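PDB 4K2H: intracellular protease/amidase from Salmonella enterica subsp. enterica serovar Typhimurium, which belongs to the DJ-1/PfpI superfamily, binds zinc and may act as a peptidase. Local coordinates for the interface of chains A and B. Sequence-based numbering; all coordinates share one arbitrary frame. Chains: chain A/B, Intracellular protease/amidase.

Contact 1: the interface of chains A and B. Residues chain A 21, 24, 28, 51-54; chain B 21, 51-53.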
loop_
_atom_site.group_PDB
_atom_site.type_symbol
_atom_site.label_atom_id
_atom_site.label_comp_id
_atom_site.label_asym_id
_atom_site.label_seq_id
_atom_site.Cartn_x
_atom_site.Cartn_y
_atom_site.Cartn_z
ATOM N N ILE A 21 -2.585 -2.523 -3.170
ATOM C CA ILE A 21 -3.144 -1.248 -2.708
ATOM C C ILE A 21 -2.421 -0.020 -3.276
ATOM O O ILE A 21 -3.094 0.961 -3.596
ATOM C CB ILE A 21 -3.233 -1.145 -1.168
ATOM C CG1 ILE A 21 -4.331 -2.051 -0.589
ATOM C CG2 ILE A 21 -3.485 0.282 -0.734
ATOM C CD1 ILE A 21 -5.217 -2.754 -1.606
ATOM N N LEU A 24 -3.644 0.344 -6.818
ATOM C CA LEU A 24 -4.993 0.834 -6.816
ATOM C C LEU A 24 -5.046 2.323 -6.454
ATOM O O LEU A 24 -5.772 3.106 -7.057
ATOM C CB LEU A 24 -5.795 -0.015 -5.837
ATOM C CG LEU A 24 -7.236 0.357 -5.758
ATOM C CD1 LEU A 24 -8.020 -0.920 -5.502
ATOM C CD2 LEU A 24 -7.429 1.437 -4.696
ATOM N N ARG A 28 -6.435 5.219 -8.979
ATOM C CA ARG A 28 -7.602 5.983 -8.569
ATOM C C ARG A 28 -7.275 7.466 -8.370
ATOM O O ARG A 28 -8.156 8.300 -8.529
ATOM C CB ARG A 28 -8.301 5.372 -7.315
ATOM C CG ARG A 28 -9.346 4.317 -7.666
ATOM C CD ARG A 28 -9.974 3.593 -6.457
ATOM N NE ARG A 28 -10.868 2.485 -6.852
ATOM C CZ ARG A 28 -11.304 1.491 -6.067
ATOM N NH1 ARG A 28 -10.953 1.376 -4.780
ATOM N NH2 ARG A 28 -12.083 0.554 -6.594
ATOM N N ILE A 51 -4.763 -8.492 6.255
ATOM C CA ILE A 51 -5.745 -7.431 6.223
ATOM C C ILE A 51 -6.944 -7.903 5.456
ATOM O O ILE A 51 -6.800 -8.315 4.328
ATOM C CB ILE A 51 -5.217 -6.157 5.591
ATOM C CG1 ILE A 51 -3.975 -5.722 6.351
ATOM C CG2 ILE A 51 -6.302 -5.078 5.696
ATOM C CD1 ILE A 51 -3.245 -4.607 5.668
ATOM N N PRO A 52 -8.116 -7.904 6.110
ATOM C CA PRO A 52 -9.280 -8.303 5.362
ATOM C C PRO A 52 -9.828 -7.106 4.641
ATOM O O PRO A 52 -9.929 -6.021 5.231
ATOM C CB PRO A 52 -10.272 -8.789 6.426
ATOM C CG PRO A 52 -9.505 -8.827 7.723
ATOM C CD PRO A 52 -8.379 -7.859 7.558
ATOM N N MET A 53 -10.183 -7.326 3.388
ATOM C CA MET A 53 -10.717 -6.286 2.525
ATOM C C MET A 53 -11.911 -6.784 1.762
ATOM O O MET A 53 -11.944 -7.911 1.299
ATOM C CB MET A 53 -9.717 -5.864 1.486
ATOM C CG MET A 53 -8.429 -5.452 2.084
ATOM S SD MET A 53 -7.335 -4.627 0.876
ATOM C CE MET A 53 -5.960 -4.407 1.962
ATOM N N VAL A 54 -12.864 -5.906 1.562
ATOM C CA VAL A 54 -14.009 -6.254 0.765
ATOM C C VAL A 54 -13.760 -5.830 -0.681
ATOM O O VAL A 54 -13.766 -4.644 -0.974
ATOM C CB VAL A 54 -15.263 -5.565 1.317
ATOM C CG1 VAL A 54 -16.472 -5.963 0.502
ATOM C CG2 VAL A 54 -15.438 -5.896 2.797
ATOM N N ILE B 21 -1.082 0.936 4.683
ATOM C CA ILE B 21 -0.842 -0.459 4.301
ATOM C C ILE B 21 0.625 -0.755 4.064
ATOM O O ILE B 21 1.134 -1.796 4.497
ATOM C CB ILE B 21 -1.738 -0.883 3.096
ATOM C CG1 ILE B 21 -2.986 -1.577 3.620
ATOM C CG2 ILE B 21 -1.063 -1.867 2.164
ATOM C CD1 ILE B 21 -3.696 -0.751 4.661
ATOM N N ILE B 51 -11.767 1.512 -0.175
ATOM C CA ILE B 51 -11.564 0.121 0.188
ATOM C C ILE B 51 -12.049 -0.095 1.604
ATOM O O ILE B 51 -11.478 0.460 2.521
ATOM C CB ILE B 51 -10.096 -0.285 0.125
ATOM C CG1 ILE B 51 -9.551 0.036 -1.247
ATOM C CG2 ILE B 51 -9.990 -1.773 0.413
ATOM C CD1 ILE B 51 -8.153 -0.477 -1.480
ATOM N N PRO B 52 -13.111 -0.893 1.777
ATOM C CA PRO B 52 -13.518 -1.316 3.124
ATOM C C PRO B 52 -12.560 -2.358 3.670
ATOM O O PRO B 52 -12.252 -3.297 2.973
ATOM C CB PRO B 52 -14.916 -1.902 2.916
ATOM C CG PRO B 52 -15.291 -1.620 1.454
ATOM C CD PRO B 52 -13.986 -1.443 0.733
ATOM N N MET B 53 -12.076 -2.168 4.899
ATOM C CA MET B 53 -11.152 -3.087 5.544
ATOM C C MET B 53 -11.642 -3.378 6.934
ATOM O O MET B 53 -12.410 -2.603 7.486
ATOM C CB MET B 53 -9.749 -2.459 5.680
ATOM C CG MET B 53 -9.126 -2.032 4.384
ATOM S SD MET B 53 -7.405 -1.586 4.422
ATOM C CE MET B 53 -7.284 -0.916 2.750
#
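A:Val54 and B:Pro52 join the two chains through their backbones: the amide N of A:Val54 donates a hydrogen bond to the carbonyl O of B:Pro52 at 3.0 Å. Strands 52-54 of the two copies run antiparallel here, with A:Met53 paired to B:Met53 in a short bridge across the local two-fold. Beside that bond the A:Val54 side chain crosses the B:Pro52 ring at about a right angle, CB meeting the ring carbon CG at 3.9 Å.

Apolar packing flanks the bridge. The methionines lie side by side and point the same way; each has CG anti to its carbonyl carbon (chi1 -55° in A:Met53) and an extended chain beyond, which brings the two CE methyls together at 3.8 Å. Each sulfur also meets an isoleucine branch, A:Met53 SD lying 3.9 Å from B:Ile51 CG2, with the twin pair alongside. The other branch of B:Ile51 reaches helix 17-29 of chain A, its CD1 meeting A:Ile21 CD1 tip to tip at 3.7 Å and A:Leu24 CD2 at 3.8 Å. The twin is not exact: A:Ile51 approaches B:Ile21 obliquely, and its CD1 meets B:Ile21 CG1 most closely, at 3.7 Å, with B:Ile21 CD1 just beyond. Between the helices, A:Ile21 CB lies 4.0 Å from B:Ile21 CG2.

Contact 2: the interface of chains A and B. Residues chain A 18, 21-22, 156, 159-160; chain B 18, 21-22, 156, 159-160.
A:Phe160 and B:Phe160, near the start of helix 159-171 in each chain, bury more surface than any other residue of this helix-packed, apolar patch. The two side chains slide past each other in opposite directions and touch at the ring rims, CE2 to CE2 at 3.9 Å. Each ring tip reaches the partner's 3-10 helix 156-158. CZ of A:Phe160 lies 3.7 Å from the branching carbon CG of B:Leu156, whose methyl CD2 sits at the ring edge, in plane. The same CZ comes within 3.6 Å of the B:Leu156 carbonyl O, a van der Waals contact of ring carbon with carbonyl that the reverse pair repeats. Within its own chain, A:Val22 CG1 lies over one face of the A:Phe160 ring, offset toward the rim, and probably helps to hold its tilt.

A:Val22 and B:Val22 come next in buried surface and cross at the two-fold, where helices 17-29 pack together. In A:Val22, CG1 is anti to the backbone N (chi1 176°), which leaves CG2 to face the partner; B:Val22 does the same. The two CG2 methyls are pressed together at 3.5 Å, tighter than ordinary van der Waals contact.

The small side chain of A:Ala18 probably allows the close approach of the other helix. B:Ile21 CG2 rests on its backbone, 3.6 Å from A:Ala18 CA, whereas the reverse pair, A:Ile21 CG2 and B:Ala18 CA, is wider at 3.9 Å.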
loop_
_atom_site.group_PDB
_atom_site.type_symbol
_atom_site.label_atom_id
_atom_site.label_comp_id
_atom_site.label_asym_id
_atom_site.label_seq_id
_atom_site.Cartn_x
_atom_site.Cartn_y
_atom_site.Cartn_z
ATOM N N ALA A 18 0.205 -4.700 -0.119
ATOM C CA ALA A 18 0.941 -3.480 -0.403
ATOM C C ALA A 18 1.056 -3.279 -1.930
ATOM O O ALA A 18 0.831 -2.175 -2.439
ATOM C CB ALA A 18 2.296 -3.519 0.281
ATOM N N ILE A 21 -2.585 -2.523 -3.170
ATOM C CA ILE A 21 -3.144 -1.248 -2.708
ATOM C C ILE A 21 -2.421 -0.020 -3.276
ATOM O O ILE A 21 -3.094 0.961 -3.596
ATOM C CB ILE A 21 -3.233 -1.145 -1.168
ATOM C CG1 ILE A 21 -4.331 -2.051 -0.589
ATOM C CG2 ILE A 21 -3.485 0.282 -0.734
ATOM C CD1 ILE A 21 -5.217 -2.754 -1.606
ATOM N N VAL A 22 -1.088 -0.058 -3.403
ATOM C CA VAL A 22 -0.376 1.096 -3.985
ATOM C C VAL A 22 -0.836 1.256 -5.437
ATOM O O VAL A 22 -1.146 2.368 -5.859
ATOM C CB VAL A 22 1.158 1.013 -3.856
ATOM C CG1 VAL A 22 1.851 2.181 -4.565
ATOM C CG2 VAL A 22 1.582 1.043 -2.403
ATOM N N LEU A 156 7.688 -5.325 -4.568
ATOM C CA LEU A 156 7.086 -4.230 -3.818
ATOM C C LEU A 156 7.909 -2.953 -3.836
ATOM O O LEU A 156 7.355 -1.861 -3.960
ATOM C CB LEU A 156 6.762 -4.650 -2.380
ATOM C CG LEU A 156 6.162 -3.578 -1.452
ATOM C CD1 LEU A 156 4.874 -3.029 -2.021
ATOM C CD2 LEU A 156 5.980 -4.113 -0.021
ATOM N N VAL A 159 6.884 -0.841 -6.833
ATOM C CA VAL A 159 5.461 -0.772 -7.117
ATOM C C VAL A 159 5.014 0.581 -7.666
ATOM O O VAL A 159 4.129 0.640 -8.502
ATOM C CB VAL A 159 4.629 -1.162 -5.876
ATOM C CG1 VAL A 159 4.705 -0.089 -4.791
ATOM C CG2 VAL A 159 3.189 -1.422 -6.269
ATOM N N PHE A 160 5.628 1.674 -7.216
ATOM C CA PHE A 160 5.274 2.993 -7.748
ATOM C C PHE A 160 5.603 3.059 -9.228
ATOM O O PHE A 160 4.774 3.489 -10.040
ATOM C CB PHE A 160 5.953 4.113 -6.954
ATOM C CG PHE A 160 5.339 4.351 -5.583
ATOM C CD1 PHE A 160 4.061 4.890 -5.462
ATOM C CD2 PHE A 160 6.053 4.055 -4.414
ATOM C CE1 PHE A 160 3.494 5.107 -4.214
ATOM C CE2 PHE A 160 5.490 4.275 -3.162
ATOM C CZ PHE A 160 4.205 4.800 -3.059
ATOM N N ALA B 18 -2.945 3.638 1.273
ATOM C CA ALA B 18 -1.594 3.304 0.776
ATOM C C ALA B 18 -0.507 3.537 1.814
ATOM O O ALA B 18 0.396 2.751 1.980
ATOM C CB ALA B 18 -1.302 4.066 -0.502
ATOM N N ILE B 21 -1.082 0.936 4.683
ATOM C CA ILE B 21 -0.842 -0.459 4.301
ATOM C C ILE B 21 0.625 -0.755 4.064
ATOM O O ILE B 21 1.134 -1.796 4.497
ATOM C CB ILE B 21 -1.738 -0.883 3.096
ATOM C CG1 ILE B 21 -2.986 -1.577 3.620
ATOM C CG2 ILE B 21 -1.063 -1.867 2.164
ATOM C CD1 ILE B 21 -3.696 -0.751 4.661
ATOM N N VAL B 22 1.341 0.159 3.429
ATOM C CA VAL B 22 2.739 -0.093 3.181
ATOM C C VAL B 22 3.465 -0.126 4.509
ATOM O O VAL B 22 4.301 -0.973 4.727
ATOM C CB VAL B 22 3.370 0.964 2.271
ATOM C CG1 VAL B 22 4.849 0.670 2.099
ATOM C CG2 VAL B 22 2.672 0.988 0.901
ATOM N N LEU B 156 3.090 9.985 0.670
ATOM C CA LEU B 156 3.085 8.609 0.196
ATOM C C LEU B 156 4.353 8.232 -0.583
ATOM O O LEU B 156 4.888 7.133 -0.413
ATOM C CB LEU B 156 1.845 8.358 -0.647
ATOM C CG LEU B 156 1.765 6.946 -1.223
ATOM C CD1 LEU B 156 1.557 5.917 -0.104
ATOM C CD2 LEU B 156 0.654 6.901 -2.242
ATOM N N VAL B 159 6.948 6.682 1.728
ATOM C CA VAL B 159 6.404 5.781 2.765
ATOM C C VAL B 159 7.393 4.672 3.163
ATOM O O VAL B 159 7.498 4.290 4.353
ATOM C CB VAL B 159 5.042 5.193 2.327
ATOM C CG1 VAL B 159 5.175 4.222 1.151
ATOM C CG2 VAL B 159 4.330 4.530 3.495
ATOM N N PHE B 160 8.160 4.189 2.188
ATOM C CA PHE B 160 9.177 3.213 2.499
ATOM C C PHE B 160 10.228 3.803 3.450
ATOM O O PHE B 160 10.570 3.170 4.456
ATOM C CB PHE B 160 9.816 2.626 1.235
ATOM C CG PHE B 160 8.884 1.789 0.420
ATOM C CD1 PHE B 160 8.487 0.538 0.876
ATOM C CD2 PHE B 160 8.402 2.235 -0.806
ATOM C CE1 PHE B 160 7.627 -0.252 0.141
ATOM C CE2 PHE B 160 7.545 1.438 -1.554
ATOM C CZ PHE B 160 7.145 0.199 -1.076
#

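The C-alpha centres of contact 1 and contact 2 are about 12 Å apart, and both belong to one two-fold symmetric interface. Helix 17-29 ties them together: A:Ile21 and B:Ile21 take part in both, packing on Ile51, just ahead of strand 52-54, in contact 1 and on the facing helix in contact 2. Contact 1 supplies a backbone bond between strands, while contact 2 has no polar pair within bonding reach and extends the surface to helix 159-171. Together they suggest a continuous dimer seam, consistent with the dimers common among DJ-1 relatives, although the structure alone does not show that this pair forms in solution.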